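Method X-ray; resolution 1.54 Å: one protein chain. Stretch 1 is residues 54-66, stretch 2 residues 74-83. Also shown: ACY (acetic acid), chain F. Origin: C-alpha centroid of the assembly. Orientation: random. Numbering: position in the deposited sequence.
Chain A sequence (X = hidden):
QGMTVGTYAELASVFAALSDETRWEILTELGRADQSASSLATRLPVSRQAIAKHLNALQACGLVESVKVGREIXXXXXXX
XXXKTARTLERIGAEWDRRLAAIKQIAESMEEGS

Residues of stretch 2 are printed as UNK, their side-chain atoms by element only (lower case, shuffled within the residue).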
# COMPACT_ATOMS: atom_id res chain seq x y z
N HIS A 54 8.56 16.37 10.65
CA HIS A 54 8.90 16.54 9.22
C HIS A 54 7.88 15.78 8.36
O HIS A 54 7.44 16.32 7.33
CB HIS A 54 10.28 15.99 8.94
CG HIS A 54 11.41 16.86 9.42
ND1 HIS A 54 11.48 18.22 9.18
CD2 HIS A 54 12.52 16.55 10.14
CE1 HIS A 54 12.58 18.71 9.72
NE2 HIS A 54 13.23 17.72 10.30
N LEU A 55 7.56 14.54 8.74
CA LEU A 55 6.59 13.74 7.95
C LEU A 55 5.23 14.41 7.90
O LEU A 55 4.58 14.45 6.85
CB LEU A 55 6.46 12.34 8.45
CG LEU A 55 7.67 11.47 8.19
CD1 LEU A 55 7.51 10.20 9.04
CD2 LEU A 55 7.89 11.17 6.65
N ASN A 56 4.80 14.97 9.03
CA ASN A 56 3.47 15.63 9.07
C ASN A 56 3.49 16.82 8.13
O ASN A 56 2.50 17.06 7.39
CB ASN A 56 3.12 16.05 10.52
CG ASN A 56 2.86 14.86 11.41
OD1 ASN A 56 2.66 13.76 10.90
ND2 ASN A 56 2.87 15.06 12.75
N ALA A 57 4.59 17.57 8.15
CA ALA A 57 4.70 18.78 7.29
C ALA A 57 4.69 18.35 5.84
O ALA A 57 3.97 18.95 4.99
CB ALA A 57 5.94 19.56 7.61
N LEU A 58 5.48 17.30 5.54
CA LEU A 58 5.51 16.78 4.15
C LEU A 58 4.15 16.24 3.68
O LEU A 58 3.76 16.44 2.49
CB LEU A 58 6.60 15.73 3.98
CG LEU A 58 8.01 16.26 4.16
CD1 LEU A 58 9.00 15.07 4.24
CD2 LEU A 58 8.40 17.23 2.99
N GLN A 59 3.41 15.54 4.54
CA GLN A 59 2.09 15.05 4.13
C GLN A 59 1.11 16.19 3.96
O GLN A 59 0.27 16.17 3.03
CB GLN A 59 1.54 14.06 5.17
CG GLN A 59 2.39 12.85 5.35
CD GLN A 59 1.85 11.94 6.45
OE1 GLN A 59 0.97 11.11 6.23
NE2 GLN A 59 2.35 12.14 7.64
N ALA A 60 1.23 17.21 4.82
CA ALA A 60 0.25 18.30 4.78
C ALA A 60 0.33 19.09 3.50
O ALA A 60 -0.64 19.71 3.11
CB ALA A 60 0.43 19.27 6.01
N CYS A 61 1.51 19.14 2.88
CA CYS A 61 1.63 19.94 1.66
C CYS A 61 1.65 19.01 0.44
O CYS A 61 1.84 19.48 -0.68
CB CYS A 61 2.88 20.83 1.75
SG CYS A 61 4.36 19.91 1.62
N GLY A 62 1.40 17.72 0.66
CA GLY A 62 1.21 16.78 -0.45
C GLY A 62 2.46 16.14 -1.02
O GLY A 62 2.40 15.44 -2.05
N LEU A 63 3.59 16.32 -0.36
CA LEU A 63 4.85 15.74 -0.87
C LEU A 63 5.07 14.29 -0.49
O LEU A 63 5.92 13.56 -1.09
CB LEU A 63 6.04 16.57 -0.36
CG LEU A 63 6.17 17.93 -1.07
CD1 LEU A 63 7.17 18.81 -0.36
CD2 LEU A 63 6.66 17.69 -2.50
N VAL A 64 4.35 13.87 0.54
CA VAL A 64 4.41 12.49 1.10
C VAL A 64 3.03 11.99 1.37
O VAL A 64 2.12 12.77 1.78
CB VAL A 64 5.29 12.46 2.42
CG1 VAL A 64 5.11 11.21 3.19
CG2 VAL A 64 6.74 12.76 2.07
N GLU A 65 2.83 10.67 1.15
CA GLU A 65 1.62 10.04 1.61
C GLU A 65 1.94 8.86 2.54
O GLU A 65 2.95 8.17 2.34
CB GLU A 65 0.70 9.58 0.46
CG GLU A 65 1.26 8.48 -0.38
CD GLU A 65 0.37 8.13 -1.58
OE1 GLU A 65 -0.71 8.76 -1.74
OE2 GLU A 65 0.79 7.25 -2.41
N SER A 66 1.08 8.63 3.53
CA SER A 66 1.17 7.41 4.30
C SER A 66 0.59 6.23 3.52
O SER A 66 -0.38 6.38 2.72
CB SER A 66 0.43 7.58 5.59
OG SER A 66 -0.89 7.78 5.26
N UNK A 74 3.92 2.92 6.52
CA UNK A 74 5.11 3.37 5.84
C UNK A 74 4.77 4.66 5.12
O UNK A 74 3.60 5.05 5.07
c UNK A 74 6.82 0.14 4.58
n UNK A 74 7.27 -1.08 5.25
c UNK A 74 5.60 2.35 4.85
c UNK A 74 6.06 1.02 5.54
n UNK A 74 7.00 -3.19 6.14
n UNK A 74 5.19 -2.16 5.15
c UNK A 74 6.49 -2.14 5.51
N UNK A 75 5.79 5.32 4.57
CA UNK A 75 5.59 6.61 3.88
C UNK A 75 6.20 6.59 2.50
O UNK A 75 7.19 5.86 2.26
c UNK A 75 3.71 8.78 7.40
o UNK A 75 3.47 8.11 9.70
c UNK A 75 4.39 8.66 6.17
c UNK A 75 5.92 7.09 7.16
c UNK A 75 4.13 8.03 8.50
c UNK A 75 5.50 7.86 6.03
c UNK A 75 5.22 7.18 8.41
c UNK A 75 6.18 7.75 4.71
N UNK A 76 5.66 7.41 1.59
CA UNK A 76 6.11 7.35 0.20
C UNK A 76 6.15 8.81 -0.31
O UNK A 76 5.25 9.57 -0.03
n UNK A 76 4.10 4.45 -2.29
n UNK A 76 3.11 2.37 -2.01
n UNK A 76 1.94 4.08 -3.06
c UNK A 76 4.15 5.83 -2.77
c UNK A 76 5.11 6.53 -0.66
c UNK A 76 3.04 3.64 -2.44
c UNK A 76 5.30 6.61 -2.14
N UNK A 77 7.22 9.19 -1.00
CA UNK A 77 7.32 10.52 -1.62
C UNK A 77 6.49 10.49 -2.89
O UNK A 77 6.52 9.49 -3.65
c UNK A 77 8.76 10.87 -1.94
N UNK A 78 5.90 11.64 -3.20
CA UNK A 78 5.03 11.82 -4.35
C UNK A 78 5.53 12.92 -5.25
O UNK A 78 5.94 14.01 -4.77
c UNK A 78 2.68 9.89 -3.91
c UNK A 78 1.59 11.68 -2.56
c UNK A 78 3.63 12.24 -3.88
c UNK A 78 2.92 11.13 -3.11
N UNK A 79 5.55 12.66 -6.57
CA UNK A 79 6.04 13.68 -7.49
C UNK A 79 5.10 14.81 -7.81
O UNK A 79 5.57 15.87 -8.28
N UNK A 80 3.78 14.63 -7.63
CA UNK A 80 2.79 15.65 -8.09
C UNK A 80 3.09 17.09 -7.70
O UNK A 80 3.00 18.01 -8.58
c UNK A 80 1.34 15.31 -7.66
N UNK A 81 3.43 17.35 -6.43
CA UNK A 81 3.70 18.73 -6.07
C UNK A 81 5.05 19.25 -6.54
O UNK A 81 5.18 20.44 -6.79
o UNK A 81 0.70 19.95 -5.33
o UNK A 81 0.38 19.77 -3.16
c UNK A 81 3.54 18.95 -4.55
c UNK A 81 2.16 18.48 -4.06
c UNK A 81 1.02 19.48 -4.21
N UNK A 82 6.03 18.36 -6.74
CA UNK A 82 7.30 18.75 -7.26
C UNK A 82 7.06 19.10 -8.72
O UNK A 82 7.59 20.09 -9.22
c UNK A 82 9.11 17.23 -5.99
c UNK A 82 9.36 18.38 -5.09
c UNK A 82 10.39 16.43 -6.40
c UNK A 82 8.34 17.65 -7.22
N UNK A 83 6.20 18.33 -9.39
CA UNK A 83 5.92 18.63 -10.83
C UNK A 83 5.19 19.96 -10.99
O UNK A 83 5.52 20.79 -11.85
c UNK A 83 5.14 17.50 -11.49
c UNK A 83 5.88 16.19 -11.48
o UNK A 83 7.13 16.15 -11.43
n UNK A 83 5.12 15.10 -11.55
C ACY F . 0.15 0.80 -2.80
O ACY F . 0.09 1.94 -3.27
OXT ACY F . 1.05 0.34 -2.06
CH3 ACY F . -0.98 -0.14 -3.13
O HOH W 1 2.43 10.55 10.01
O HOH W 2 3.87 15.78 -4.26

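Position 74 lies in a strand already under way, with seven side-chain atoms: three carbons, a nitrogen, then a carbon carrying two more nitrogens; none touches stretch 1. This is Arg 74. Its CA-to-CB bond points away from stretch 1, the side chain stays at least 6.5 Å off, and the backbone makes the contact, with Arg 74 O 3.5 Å from Ser 66 CA.

Position 75 carries one carbon and a six-carbon ring bearing one oxygen; Leu 55 CD1 lies over a face of the ring, and Val 64 and Ser 66 are close by. This is Tyr 75. It pairs with Ser 66 and shares a sheet face with it and Val 64. Leu 55 CD1 is 3.9 Å from the ring centroid of Tyr 75, a CH-pi contact, while Val 64 CG1 packs 3.9 Å from Tyr 75 CB. Water 1 lies 2.7 Å from Tyr 75 OH and accepts from Gln 59 NE2 at 2.9 Å.

Position 76 again has three carbons, a nitrogen and a carbon with two nitrogens, but on the other face, with Glu 65; an end nitrogen nears Glu 65 OE2. This is Arg 76. Its NH1 reaches Glu 65 OE2 at 3.4 Å, a salt bridge whose hydrogen bond is weak. The acetic acid matches the guanidinium better: Arg 76 NH1 to ACY O is 2.8 Å and Arg 76 NH2 to ACY OXT 2.9 Å.

Position 77 has a single carbon, on the face of Val 64: Ala 77, its CA 4.4 Å from Val 64 CA.

Position 78 has four carbons, forked at the second, one branch end near Gly 62 O, the other near Glu 65 OE2: Leu 78. CD1 of Leu 78 is 3.9 Å from Gly 62 O, CD2 3.6 Å from Glu 65 OE2.

Position 79, without side-chain atoms, is Gly 79; position 80, one carbon, is Ala 80. Neither touches stretch 1.

Position 81 shows three carbons, the last with two oxygens, the first against Leu 63 CD2: Glu 81. Its CB lies 3.9 Å from Leu 63 CD2. A CB on Gly 62 would fall 2.8 Å from Glu 81 OE1, although the backbone angles there already call for glycine.

Position 82, four carbons forked at the second, sets a branch end against Leu 63 CD2: Leu 82, whose CD2 meets Leu 63 CD2 at 3.8 Å. Position 83, two carbons ending in one oxygen and one nitrogen, beyond reach, is Asn 83.

The rule is an antiparallel frame with sorted faces. Glu 65 and Arg 76 exchange backbone N-to-O hydrogen bonds of 2.9 Å each way, and Leu 78 N to Leu 63 O, also 2.9 Å, extends the ladder. Tyrosine packing occupies one face, charge pairing the other, and water 2 donates to Gly 62 O and Leu 78 O while accepting from Glu 81 N.

Stretch 2 74-83: RYRALGAELN
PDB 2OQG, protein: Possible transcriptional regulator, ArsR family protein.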